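Local coordinates for protein pyoverdine synthetase F (PDB 6CUL) that is named pyoverdine synthetase F, a Pseudomonas aeruginosa protein with an alpha/beta fold built round a mixed central sheet, at residues Arg13-Asp18 and Gln85-Ala90; Val24-Glu29 and Leu251-Phe256; Gln30-Met33 and Leu37-Leu40; Thr47-Ala52 and Glu266-Leu271; Thr217-His222 and Asn257-Pro262. All coordinates share one frame; numbering follows the deposited sequence.

Contact 1 (Arg13-Asp18 and Gln85-Ala90)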
# COMPACT_ATOMS: atom_id res chain seq x y z
N ARG A 13 5.73 8.48 2.22
CA ARG A 13 6.01 9.14 1.00
C ARG A 13 5.16 8.63 -0.16
O ARG A 13 4.84 9.38 -0.99
CB ARG A 13 7.51 9.10 0.71
CG ARG A 13 8.20 7.76 0.68
CD ARG A 13 9.67 7.90 0.98
NE ARG A 13 10.41 6.69 0.96
CZ ARG A 13 10.32 5.73 1.83
NH1 ARG A 13 9.53 5.83 2.85
NH2 ARG A 13 11.02 4.69 1.69
N ASN A 14 4.87 7.35 -0.18
CA ASN A 14 4.02 6.73 -1.13
C ASN A 14 2.57 7.20 -1.00
O ASN A 14 1.91 7.30 -1.93
CB ASN A 14 4.15 5.25 -1.05
CG ASN A 14 3.35 4.56 -2.10
OD1 ASN A 14 2.42 3.92 -1.81
ND2 ASN A 14 3.69 4.76 -3.31
N ALA A 15 2.10 7.37 0.19
CA ALA A 15 0.80 7.91 0.42
C ALA A 15 0.65 9.35 -0.04
O ALA A 15 -0.39 9.73 -0.39
CB ALA A 15 0.39 7.74 1.83
N ALA A 16 1.67 10.16 0.08
CA ALA A 16 1.63 11.53 -0.41
C ALA A 16 1.53 11.59 -1.92
O ALA A 16 0.79 12.37 -2.41
CB ALA A 16 2.80 12.32 0.05
N ALA A 17 2.29 10.76 -2.61
CA ALA A 17 2.28 10.70 -4.06
C ALA A 17 0.91 10.36 -4.58
O ALA A 17 0.40 11.03 -5.38
CB ALA A 17 3.28 9.70 -4.52
N ASP A 18 0.29 9.38 -3.99
CA ASP A 18 -1.03 9.04 -4.34
C ASP A 18 -2.13 10.01 -3.89
O ASP A 18 -3.23 9.71 -4.13
CB ASP A 18 -1.32 7.70 -3.79
CG ASP A 18 -0.90 6.64 -4.68
OD1 ASP A 18 -0.01 6.86 -5.46
OD2 ASP A 18 -1.42 5.57 -4.62
N GLN A 85 -2.71 19.74 6.29
CA GLN A 85 -2.98 18.48 5.61
C GLN A 85 -2.44 17.28 6.35
O GLN A 85 -1.44 17.38 6.94
CB GLN A 85 -2.43 18.57 4.17
CG GLN A 85 -2.52 17.38 3.24
CD GLN A 85 -3.87 17.19 2.56
OE1 GLN A 85 -4.15 17.75 1.54
NE2 GLN A 85 -4.66 16.34 3.11
N TRP A 86 -3.15 16.17 6.34
CA TRP A 86 -2.71 14.92 6.93
C TRP A 86 -3.23 13.77 6.09
O TRP A 86 -4.16 13.93 5.40
CB TRP A 86 -3.12 14.82 8.40
CG TRP A 86 -2.44 13.76 9.21
CD1 TRP A 86 -3.03 12.84 9.91
CD2 TRP A 86 -1.04 13.48 9.31
NE1 TRP A 86 -2.15 12.02 10.48
CE2 TRP A 86 -0.90 12.39 10.12
CE3 TRP A 86 0.11 14.08 8.81
CZ2 TRP A 86 0.31 11.88 10.47
CZ3 TRP A 86 1.29 13.56 9.15
CH2 TRP A 86 1.39 12.49 9.97
N PHE A 87 -2.64 12.61 6.23
CA PHE A 87 -3.01 11.41 5.46
C PHE A 87 -4.45 10.82 5.61
O PHE A 87 -4.84 10.02 4.85
CB PHE A 87 -2.00 10.31 5.72
CG PHE A 87 -0.63 10.68 5.38
CD1 PHE A 87 0.13 11.39 6.24
CD2 PHE A 87 -0.11 10.34 4.21
CE1 PHE A 87 1.38 11.77 5.93
CE2 PHE A 87 1.14 10.71 3.88
CZ PHE A 87 1.89 11.43 4.75
N TYR A 88 -5.07 11.22 6.66
CA TYR A 88 -6.37 10.91 7.12
C TYR A 88 -6.72 12.01 8.14
O TYR A 88 -5.88 12.78 8.51
CB TYR A 88 -6.43 9.49 7.74
CG TYR A 88 -5.41 9.21 8.79
CD1 TYR A 88 -5.47 9.82 9.99
CD2 TYR A 88 -4.38 8.38 8.57
CE1 TYR A 88 -4.54 9.58 10.93
CE2 TYR A 88 -3.45 8.14 9.50
CZ TYR A 88 -3.54 8.76 10.69
OH TYR A 88 -2.63 8.54 11.65
N PRO A 89 -7.95 12.10 8.57
CA PRO A 89 -8.12 13.17 9.52
C PRO A 89 -7.35 12.89 10.78
O PRO A 89 -7.62 11.91 11.36
CB PRO A 89 -9.58 13.12 9.82
CG PRO A 89 -10.18 12.55 8.65
CD PRO A 89 -9.22 11.59 8.10
N ALA A 90 -6.58 13.84 11.26
CA ALA A 90 -5.75 13.69 12.45
C ALA A 90 -6.53 13.22 13.66
O ALA A 90 -5.95 12.61 14.53
CB ALA A 90 -5.07 14.97 12.76
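Helix 12-17, the short helix that follows strand 6-9 of the mixed central sheet, rests through Ala15 and Ala16 on the ring of Phe87 in the long loop between helix 67-72 and strand 103-105. One ring reaches across, and the helix meets it with two alanines. Ala15 CB points at the loop and sits 3.6 Å from Phe87 CD2, approaching the ring obliquely, and its distance to Phe87 CE2 is nearly the same at 3.7 Å. One residue on, Ala16 N lies at the rim of the ring, near its plane and 3.9 Å from Phe87 CE2, whereas Ala16 CB only grazes that carbon. The backbones keep well apart, with Ala15 CA and Phe87 CA 7.2 Å from each other, and no hydrogen bond links the segments. Phe87 holds its CG anti to its carbonyl carbon (chi1 -58°), which swings the ring off the loop and over to the helix. Within the loop, Phe87 CD1 lies 3.7 Å above one face of the Trp86 indole, offset to its rim, while Trp86 CZ3 meets the Phe87 ring at its edge. Outside the two segments, Tyr76 stacks on Phe87 and also touches Ala16; Trp86 NE1 and Tyr88 OH both bond to Asn100 OD1. The side chain of Ala16 is about 6 Å from the bound N-(4-{[(2-amino-4-oxo-1,4-dihydroquinazolin-6-yl)methyl]amino}benzene-1-carbonyl)-D-glutamic acid. The contact joins helix 12-17 to a loop of the same alpha/beta fold, whose parallel strands, ordered 103-105, 55-60, 6-9, 142-145 and 166-170, are consistent with a Rossmann-like arrangement.

Contact 2 (Val24-Glu29 and Leu251-Phe256)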
# COMPACT_ATOMS: atom_id res chain seq x y z
N VAL A 24 -9.37 15.09 -4.77
CA VAL A 24 -8.86 15.16 -6.10
C VAL A 24 -9.96 15.39 -7.07
O VAL A 24 -11.05 14.97 -6.85
CB VAL A 24 -8.09 13.91 -6.51
CG1 VAL A 24 -6.84 13.74 -5.70
CG2 VAL A 24 -9.00 12.70 -6.48
N PRO A 25 -9.71 16.16 -8.10
CA PRO A 25 -10.72 16.36 -9.11
C PRO A 25 -10.96 15.02 -9.86
O PRO A 25 -10.06 14.38 -10.27
CB PRO A 25 -10.09 17.41 -9.99
CG PRO A 25 -8.66 17.44 -9.65
CD PRO A 25 -8.62 17.12 -8.22
N TYR A 26 -12.22 14.67 -10.01
CA TYR A 26 -12.68 13.43 -10.59
C TYR A 26 -13.96 13.71 -11.33
O TYR A 26 -14.69 14.57 -10.91
CB TYR A 26 -12.98 12.48 -9.42
CG TYR A 26 -13.59 11.19 -9.79
CD1 TYR A 26 -12.82 10.12 -10.16
CD2 TYR A 26 -14.93 11.04 -9.81
CE1 TYR A 26 -13.37 8.96 -10.55
CE2 TYR A 26 -15.48 9.88 -10.20
CZ TYR A 26 -14.69 8.85 -10.57
OH TYR A 26 -15.26 7.72 -10.91
N LYS A 27 -14.14 13.16 -12.54
CA LYS A 27 -15.39 13.31 -13.26
C LYS A 27 -15.90 14.75 -13.41
O LYS A 27 -17.11 14.99 -13.38
CB LYS A 27 -16.44 12.65 -12.43
CG LYS A 27 -16.93 11.35 -12.87
CD LYS A 27 -17.95 10.89 -11.85
CE LYS A 27 -19.36 11.24 -12.21
NZ LYS A 27 -20.18 10.88 -11.04
N GLY A 28 -15.04 15.72 -13.59
CA GLY A 28 -15.49 17.07 -13.62
C GLY A 28 -15.70 17.73 -12.26
O GLY A 28 -15.97 18.88 -12.20
N GLU A 29 -15.63 17.01 -11.15
CA GLU A 29 -15.67 17.65 -9.84
C GLU A 29 -14.66 17.14 -8.88
O GLU A 29 -13.59 17.14 -9.26
CB GLU A 29 -17.04 17.84 -9.26
CG GLU A 29 -17.25 19.33 -9.09
CD GLU A 29 -15.97 20.05 -8.69
OE1 GLU A 29 -15.64 20.06 -7.52
OE2 GLU A 29 -15.30 20.62 -9.55
N LEU A 251 -8.44 6.70 -12.20
CA LEU A 251 -8.18 5.28 -12.11
C LEU A 251 -7.77 4.80 -10.72
O LEU A 251 -8.28 3.85 -10.27
CB LEU A 251 -7.17 4.84 -13.15
CG LEU A 251 -6.91 3.36 -13.30
CD1 LEU A 251 -8.18 2.56 -13.17
CD2 LEU A 251 -6.30 3.06 -14.62
N ARG A 252 -6.91 5.53 -10.04
CA ARG A 252 -6.50 5.18 -8.71
C ARG A 252 -7.64 5.16 -7.77
O ARG A 252 -7.77 4.26 -7.07
CB ARG A 252 -5.48 6.19 -8.16
CG ARG A 252 -4.08 6.09 -8.71
CD ARG A 252 -2.98 6.76 -7.88
NE ARG A 252 -3.32 7.93 -7.16
CZ ARG A 252 -2.74 9.08 -7.33
NH1 ARG A 252 -1.78 9.24 -8.16
NH2 ARG A 252 -3.13 10.07 -6.61
N TRP A 253 -8.45 6.20 -7.78
CA TRP A 253 -9.60 6.27 -6.94
C TRP A 253 -10.55 5.12 -7.29
O TRP A 253 -10.83 4.38 -6.47
CB TRP A 253 -10.27 7.65 -7.12
CG TRP A 253 -11.26 8.05 -6.09
CD1 TRP A 253 -11.04 8.80 -5.01
CD2 TRP A 253 -12.62 7.71 -6.07
NE1 TRP A 253 -12.15 8.94 -4.32
CE2 TRP A 253 -13.16 8.28 -4.95
CE3 TRP A 253 -13.45 6.97 -6.90
CZ2 TRP A 253 -14.48 8.12 -4.62
CZ3 TRP A 253 -14.72 6.81 -6.57
CH2 TRP A 253 -15.24 7.38 -5.45
N ASN A 254 -10.90 4.92 -8.50
CA ASN A 254 -11.79 3.85 -8.77
C ASN A 254 -11.29 2.45 -8.39
O ASN A 254 -12.02 1.66 -7.90
CB ASN A 254 -12.13 3.89 -10.21
CG ASN A 254 -13.05 5.01 -10.53
OD1 ASN A 254 -13.55 5.66 -9.70
ND2 ASN A 254 -13.24 5.22 -11.77
N ASN A 255 -10.05 2.12 -8.68
CA ASN A 255 -9.53 0.87 -8.25
C ASN A 255 -9.47 0.80 -6.72
O ASN A 255 -9.71 -0.21 -6.18
CB ASN A 255 -8.22 0.54 -8.90
CG ASN A 255 -7.96 -0.92 -8.96
OD1 ASN A 255 -8.82 -1.68 -9.30
ND2 ASN A 255 -6.79 -1.31 -8.59
N PHE A 256 -9.11 1.88 -6.06
CA PHE A 256 -9.13 1.92 -4.63
C PHE A 256 -10.54 1.73 -4.18
O PHE A 256 -10.72 1.01 -3.29
CB PHE A 256 -8.82 3.27 -4.07
CG PHE A 256 -7.43 3.47 -3.62
CD1 PHE A 256 -6.42 2.74 -4.09
CD2 PHE A 256 -7.14 4.53 -2.78
CE1 PHE A 256 -5.13 3.00 -3.69
CE2 PHE A 256 -5.88 4.80 -2.38
CZ PHE A 256 -4.89 4.04 -2.82
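Tyr26 and Trp253 face each other obliquely where the beta hairpin 23-26/29-32 lies against helix 248-271. Their planes are inclined by 40° and the centre of the Tyr26 ring is 5.1 Å from that of the six-membered Trp253 ring, a geometry that is neither a stack nor edge-to-face. Trp253 CE3 stands over one face of the tyrosine, 4.2 Å from Tyr26 CE1. Tyr26 has its CG anti to the backbone N (chi1 175°), which extends the phenol from the hairpin toward the helix. Asn254 then takes the far end of the ring: the two side chains cross at about a right angle, with amide and ring planes 78° apart. Asn254 ND2 lies at the ring edge and gives a weak, bent hydrogen bond of 3.3 Å to Tyr26 OH, while Asn254 OD1 is 2.9 Å from the same hydroxyl and in the plane of the Trp253 indole at its edge. The indole is itself fixed from the other hairpin strand, because Trp253 NE1 bonds to Tyr32 O. Tyr26 also opens the type I' turn to Glu29, closed by a pair of backbone bonds: Tyr26 N to Glu29 O at 2.9 Å, and Glu29 N to Tyr26 O at 2.6 Å.

Contact 3 (Gln30-Met33 and Leu37-Leu40)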
# COMPACT_ATOMS: atom_id res chain seq x y z
N GLN A 30 -14.96 16.71 -7.67
CA GLN A 30 -13.91 16.23 -6.77
C GLN A 30 -14.22 14.99 -5.95
O GLN A 30 -15.35 14.70 -5.74
CB GLN A 30 -13.50 17.36 -5.88
CG GLN A 30 -12.26 18.03 -6.39
CD GLN A 30 -11.69 18.98 -5.41
OE1 GLN A 30 -12.41 19.66 -4.67
NE2 GLN A 30 -10.38 19.01 -5.35
N ARG A 31 -13.20 14.26 -5.50
CA ARG A 31 -13.46 13.08 -4.77
C ARG A 31 -12.37 13.10 -3.70
O ARG A 31 -11.28 13.48 -3.92
CB ARG A 31 -13.25 11.87 -5.68
CG ARG A 31 -14.37 10.87 -5.82
CD ARG A 31 -15.56 11.46 -6.51
NE ARG A 31 -16.62 10.57 -6.91
CZ ARG A 31 -17.70 11.00 -7.55
NH1 ARG A 31 -17.81 12.24 -7.87
NH2 ARG A 31 -18.67 10.20 -7.85
N TYR A 32 -12.67 12.63 -2.54
CA TYR A 32 -11.70 12.54 -1.48
C TYR A 32 -10.86 11.29 -1.63
O TYR A 32 -11.37 10.23 -1.64
CB TYR A 32 -12.41 12.56 -0.13
CG TYR A 32 -11.54 12.30 1.04
CD1 TYR A 32 -10.77 13.29 1.61
CD2 TYR A 32 -11.49 11.08 1.57
CE1 TYR A 32 -9.99 13.04 2.66
CE2 TYR A 32 -10.71 10.83 2.61
CZ TYR A 32 -9.97 11.81 3.16
OH TYR A 32 -9.22 11.42 4.19
N MSE A 33 -9.55 11.43 -1.75
CA MSE A 33 -8.67 10.29 -1.96
C MSE A 33 -8.38 9.65 -0.65
O MSE A 33 -7.43 9.98 -0.01
CB MSE A 33 -7.36 10.72 -2.58
CG MSE A 33 -6.41 9.64 -3.04
SE MSE A 33 -7.10 8.33 -4.27
CE MSE A 33 -6.66 9.16 -5.90
N LEU A 37 -5.53 2.72 4.70
CA LEU A 37 -5.71 2.61 6.12
C LEU A 37 -7.03 3.19 6.58
O LEU A 37 -7.66 2.63 7.38
CB LEU A 37 -4.55 3.26 6.84
CG LEU A 37 -4.45 3.10 8.34
CD1 LEU A 37 -4.17 1.67 8.68
CD2 LEU A 37 -3.42 3.99 9.00
N GLU A 38 -7.45 4.30 6.04
CA GLU A 38 -8.72 4.86 6.42
C GLU A 38 -9.86 3.92 6.08
O GLU A 38 -10.76 3.81 6.82
CB GLU A 38 -8.97 6.22 5.82
CG GLU A 38 -10.13 6.91 6.47
CD GLU A 38 -10.21 8.35 6.17
OE1 GLU A 38 -9.51 8.79 5.32
OE2 GLU A 38 -10.96 9.05 6.79
N SER A 39 -9.78 3.28 4.94
CA SER A 39 -10.77 2.36 4.62
C SER A 39 -10.79 1.18 5.59
O SER A 39 -11.82 0.77 5.91
CB SER A 39 -10.68 1.89 3.17
OG SER A 39 -11.93 1.57 2.77
N LEU A 40 -9.64 0.66 5.97
CA LEU A 40 -9.47 -0.41 6.93
C LEU A 40 -9.93 -0.03 8.32
O LEU A 40 -10.46 -0.80 8.99
CB LEU A 40 -8.05 -0.91 6.94
CG LEU A 40 -7.66 -2.14 7.66
CD1 LEU A 40 -8.44 -3.28 7.14
CD2 LEU A 40 -6.20 -2.41 7.49
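Tyr32 OH donates to Glu38 OE1 over 2.9 Å, and this one hydrogen bond carries the contact between strand 29-32 of the beta hairpin and the first turn of helix 36-46. The acceptor is used on its syn side, the side of the other carboxylate oxygen, which leaves Glu38 OE2 at 3.9 Å from Tyr32 OH. Seen from the phenol, Glu38 OE1 lies at the ring edge, in plane, 3.6 Å from Tyr32 CE2. The carboxylate itself is turned across the ring, its plane 85° from that of the tyrosine, and the two side chains meet at about a right angle.

The next layer is the chain that brings each group there. Tyr32 keeps CG anti to its backbone N (chi1 172°), a torsion that carries the ring from the strand toward the helix. Glu38 does likewise (chi1 -167°) and is extended beyond CG, which lets a helix residue span the gap.

Further out, Tyr23 packs edge-to-face with Tyr32, and Pro89 touches both Tyr32 and Glu38, with Leu92 also against the glutamate. The strand is anchored by Arg31, paired with Val24 through the backbone; at the helix start, Ser35 OG bonds to Glu38 N. Glu38 is buried, and its carboxylate receives the Tyr32 hydroxyl; the nearby start of the helix may also help to stabilise a negative charge. The second oxygen of this carboxylate, Glu38 OE2, packs against Pro89 CD.

Contact 4 (Thr47-Ala52 and Glu266-Leu271)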
# COMPACT_ATOMS: atom_id res chain seq x y z
N THR A 47 -17.86 -2.98 10.76
CA THR A 47 -18.21 -4.28 10.29
C THR A 47 -17.68 -5.39 11.14
O THR A 47 -16.90 -5.20 11.96
CB THR A 47 -17.71 -4.49 8.87
OG1 THR A 47 -16.30 -4.57 8.86
CG2 THR A 47 -18.12 -3.41 7.99
N ALA A 48 -18.12 -6.59 10.89
CA ALA A 48 -17.61 -7.77 11.54
C ALA A 48 -16.08 -8.02 11.37
O ALA A 48 -15.54 -8.72 12.15
CB ALA A 48 -18.40 -8.98 11.10
N LEU A 49 -15.41 -7.44 10.37
CA LEU A 49 -14.00 -7.55 10.18
C LEU A 49 -13.33 -7.10 11.44
O LEU A 49 -12.28 -7.60 11.79
CB LEU A 49 -13.55 -6.72 8.96
CG LEU A 49 -12.05 -6.73 8.52
CD1 LEU A 49 -11.61 -8.10 7.96
CD2 LEU A 49 -11.70 -5.67 7.50
N GLY A 50 -13.95 -6.12 12.08
CA GLY A 50 -13.47 -5.65 13.33
C GLY A 50 -13.54 -6.77 14.33
O GLY A 50 -12.65 -6.88 15.11
N ASP A 51 -14.55 -7.61 14.30
CA ASP A 51 -14.61 -8.72 15.22
C ASP A 51 -13.41 -9.67 15.12
O ASP A 51 -13.17 -10.34 16.05
CB ASP A 51 -15.90 -9.52 15.06
CG ASP A 51 -17.10 -8.78 15.44
OD1 ASP A 51 -16.98 -7.81 16.14
OD2 ASP A 51 -18.17 -9.14 15.06
N ALA A 52 -12.77 -9.77 13.98
CA ALA A 52 -11.66 -10.66 13.78
C ALA A 52 -10.25 -10.17 14.02
O ALA A 52 -9.39 -10.99 14.12
CB ALA A 52 -11.71 -11.23 12.37
N GLU A 266 -12.22 -8.43 2.12
CA GLU A 266 -12.59 -9.79 1.88
C GLU A 266 -11.42 -10.71 2.10
O GLU A 266 -11.62 -11.71 2.65
CB GLU A 266 -13.13 -10.02 0.50
CG GLU A 266 -14.58 -9.67 0.32
CD GLU A 266 -15.12 -10.10 -1.01
OE1 GLU A 266 -14.53 -9.84 -2.05
OE2 GLU A 266 -16.15 -10.72 -0.99
N GLY A 267 -10.23 -10.32 1.68
CA GLY A 267 -9.07 -11.10 1.92
C GLY A 267 -8.79 -11.29 3.41
O GLY A 267 -8.48 -12.35 3.78
N LEU A 268 -8.88 -10.26 4.22
CA LEU A 268 -8.70 -10.41 5.64
C LEU A 268 -9.80 -11.34 6.24
O LEU A 268 -9.50 -12.25 6.91
CB LEU A 268 -8.62 -9.05 6.37
CG LEU A 268 -7.40 -8.12 6.22
CD1 LEU A 268 -7.60 -6.75 6.84
CD2 LEU A 268 -6.08 -8.66 6.67
N ALA A 269 -11.04 -11.13 5.85
CA ALA A 269 -12.18 -11.90 6.33
C ALA A 269 -12.00 -13.37 6.08
O ALA A 269 -12.21 -14.15 6.94
CB ALA A 269 -13.45 -11.43 5.69
N LEU A 270 -11.63 -13.69 4.88
CA LEU A 270 -11.30 -15.04 4.59
C LEU A 270 -10.07 -15.48 5.34
O LEU A 270 -10.12 -16.46 5.99
CB LEU A 270 -11.11 -15.21 3.10
CG LEU A 270 -12.37 -14.92 2.35
CD1 LEU A 270 -12.03 -14.31 1.04
CD2 LEU A 270 -13.24 -16.13 2.20
N LEU A 271 -9.03 -14.66 5.35
CA LEU A 271 -7.80 -14.97 6.00
C LEU A 271 -7.93 -15.22 7.50
O LEU A 271 -7.05 -15.78 8.03
CB LEU A 271 -6.80 -13.89 5.75
CG LEU A 271 -5.36 -14.18 6.13
CD1 LEU A 271 -4.88 -15.34 5.32
CD2 LEU A 271 -4.39 -13.03 5.95
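Leu49 lays one methyl group, CD1, against the flank of helix 248-271, at the point where Leu268 is followed by Ala269. Leu49 CD1 is 3.5 Å from Leu268 CB and 3.7 Å from Ala269 N, so it meets the root of one side chain and the backbone next to it. Ala269 CB is a looser neighbour, 4.4 Å from Leu49 CD1. The two leucines cross at about a right angle. Leu49 has CG anti to the backbone N (chi1 -178°), which carries its branch out toward the long helix. The helical backbones come fairly near one another here, with Leu49 CA and Ala269 CA 6.1 Å apart. No hydrogen bond crosses between the segments; the contact is van der Waals packing of a methyl group on Leu268 CB and the backbone beside it.

Leu49 sits in the turn in which the chain re-forms a short helix after helix 36-46. Thr47 OG1 helps to hold this turn by accepting a weak capping bond from Leu49 N at 3.4 Å, and it is also hydrogen-bonded to Ala43 O of the preceding helix. Gly50 N to Thr47 O, 3.1 Å, then starts the weakly bonded helix 49-52.

Around this pair, Leu40, Ala43 and Leu44 of helix 36-46 pack on Leu49, and Leu40 touches Leu268 as well; Phe221 of strand 216-223 meets Leu268 too. The contact therefore fills the corner between helices 36-46, 49-52 and the C-terminal part of helix 248-271, beside the central sheet.

Contact 5 (Thr217-His222 and Asn257-Pro262)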
# COMPACT_ATOMS: atom_id res chain seq x y z
N THR A 217 -9.35 -3.38 -14.33
CA THR A 217 -8.27 -3.59 -13.41
C THR A 217 -8.82 -3.99 -12.07
O THR A 217 -9.98 -3.96 -11.86
CB THR A 217 -7.29 -2.43 -13.29
OG1 THR A 217 -6.29 -2.83 -12.39
CG2 THR A 217 -7.93 -1.18 -12.81
N GLY A 218 -7.95 -4.42 -11.19
CA GLY A 218 -8.31 -4.87 -9.88
C GLY A 218 -7.26 -4.72 -8.87
O GLY A 218 -6.42 -3.96 -9.04
N ALA A 219 -7.40 -5.39 -7.76
CA ALA A 219 -6.46 -5.37 -6.70
C ALA A 219 -6.18 -6.73 -6.09
O ALA A 219 -7.10 -7.45 -5.82
CB ALA A 219 -6.94 -4.45 -5.64
N SER A 220 -4.92 -7.03 -5.79
CA SER A 220 -4.54 -8.31 -5.20
C SER A 220 -4.07 -8.35 -3.75
O SER A 220 -3.23 -7.59 -3.39
CB SER A 220 -3.44 -8.95 -5.95
OG SER A 220 -3.98 -9.52 -7.06
N PHE A 221 -4.64 -9.24 -2.95
CA PHE A 221 -4.24 -9.46 -1.58
C PHE A 221 -3.45 -10.76 -1.62
O PHE A 221 -3.99 -11.80 -1.49
CB PHE A 221 -5.45 -9.57 -0.69
CG PHE A 221 -5.14 -9.54 0.75
CD1 PHE A 221 -4.52 -8.46 1.32
CD2 PHE A 221 -5.50 -10.58 1.56
CE1 PHE A 221 -4.23 -8.42 2.64
CE2 PHE A 221 -5.23 -10.53 2.90
CZ PHE A 221 -4.58 -9.45 3.44
N HIS A 222 -2.15 -10.68 -1.67
CA HIS A 222 -1.30 -11.83 -1.85
C HIS A 222 -0.20 -12.04 -0.84
O HIS A 222 0.11 -11.21 -0.10
CB HIS A 222 -0.66 -11.73 -3.24
CG HIS A 222 0.23 -10.54 -3.41
ND1 HIS A 222 1.58 -10.60 -3.25
CD2 HIS A 222 -0.05 -9.26 -3.73
CE1 HIS A 222 2.10 -9.41 -3.45
NE2 HIS A 222 1.13 -8.57 -3.72
N ASN A 257 -11.52 2.42 -4.75
CA ASN A 257 -12.91 2.26 -4.39
C ASN A 257 -13.67 1.03 -5.03
O ASN A 257 -14.51 0.48 -4.41
CB ASN A 257 -13.64 3.62 -4.43
CG ASN A 257 -13.02 4.70 -3.47
OD1 ASN A 257 -13.54 5.00 -2.43
ND2 ASN A 257 -11.98 5.28 -3.85
N ASN A 258 -13.39 0.66 -6.27
CA ASN A 258 -14.04 -0.50 -6.91
C ASN A 258 -13.47 -1.87 -6.60
O ASN A 258 -14.17 -2.79 -6.53
CB ASN A 258 -14.13 -0.35 -8.42
CG ASN A 258 -15.50 0.07 -8.91
OD1 ASN A 258 -16.36 0.38 -8.14
ND2 ASN A 258 -15.68 0.07 -10.20
N SER A 259 -12.19 -1.98 -6.49
CA SER A 259 -11.60 -3.22 -6.20
C SER A 259 -10.66 -3.38 -5.03
O SER A 259 -10.55 -4.41 -4.56
CB SER A 259 -10.89 -3.65 -7.46
OG SER A 259 -10.56 -4.97 -7.41
N LEU A 260 -9.91 -2.36 -4.67
CA LEU A 260 -8.93 -2.43 -3.60
C LEU A 260 -9.39 -2.49 -2.17
O LEU A 260 -8.90 -3.25 -1.43
CB LEU A 260 -7.88 -1.34 -3.78
CG LEU A 260 -6.61 -1.50 -2.96
CD1 LEU A 260 -5.38 -1.23 -3.81
CD2 LEU A 260 -6.60 -0.68 -1.71
N PHE A 261 -10.29 -1.65 -1.79
CA PHE A 261 -10.76 -1.72 -0.48
C PHE A 261 -11.46 -3.09 -0.29
O PHE A 261 -11.24 -3.74 0.67
CB PHE A 261 -11.57 -0.47 -0.10
CG PHE A 261 -10.79 0.80 -0.16
CD1 PHE A 261 -9.44 0.78 -0.05
CD2 PHE A 261 -11.40 1.97 -0.36
CE1 PHE A 261 -8.73 1.90 -0.11
CE2 PHE A 261 -10.68 3.11 -0.44
CZ PHE A 261 -9.34 3.08 -0.29
N PRO A 262 -12.25 -3.52 -1.26
CA PRO A 262 -12.90 -4.81 -1.13
C PRO A 262 -11.94 -5.98 -1.07
O PRO A 262 -12.14 -6.83 -0.25
CB PRO A 262 -13.77 -4.89 -2.36
CG PRO A 262 -13.93 -3.50 -2.81
CD PRO A 262 -12.69 -2.81 -2.46
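Ser259 and Leu260 both carry their gamma atom, OG and CG respectively, anti to the backbone N (chi1 -165° in each). On the serine this sends the hydroxyl to strand 216-223 of the central mixed sheet. On the leucine, whose CB the backbone already sets beside Ala219, it places CG and CD1, each 4.0 Å from Ala219 CB. Helix 248-271 packs on this sheet as a layer of the alpha/beta fold: the segment axes pass 6.2 Å apart and run almost parallel, at 6°.

Ser259 OG approaches Ala219 N at 3.2 Å and accepts a weak, bent hydrogen bond from it (122° at the hydrogen); the same oxygen, Ser259 OG, lies 3.3 Å from Gly218 CA. Ala219 CB, which points at the helix, is pressed against the backbone: it is 3.5 Å from Leu260 CA, tighter than a usual carbon contact, and 3.7 Å from Leu260 CB.

The helix is irregular just here, with a wider pi-type turn at 257-260 and a kink at Pro262. Leu260 also touches Ile169 of strand 166-170 and Val36 of helix 36-46, while Val237 and Thr240 of strand 233-241 touch Ser259. Two further polar ties steady the region: Leu260 N is probably bonded to Asn255 O across the wide turn, and Asn255 ND2 donates to Gly218 O.

How the contacts relate
From the N terminus, the chain passes helix 12-17 and strand 23-26, and the second hairpin strand then opens contact 3, the shortest loop, which closes at 37-40 within the spans of both contact 1 and contact 2. Contact 1 closes at 85-90, after 24-29 and 47-52 have opened contacts 2 and 4, so it crosses both. Segment 217-222 then opens contact 5. Helix 248-271 closes contacts 2, 5 and 4 in that order: contact 5 falls within contact 4, contact 2 crosses each. These three tie the hairpin, helix 49-52 and strand 216-223 to this helix; contact 3 ties helix 36-46 to the hairpin, and contact 1 joins helix 12-17, near the ligand, to the loop before strand 103-105.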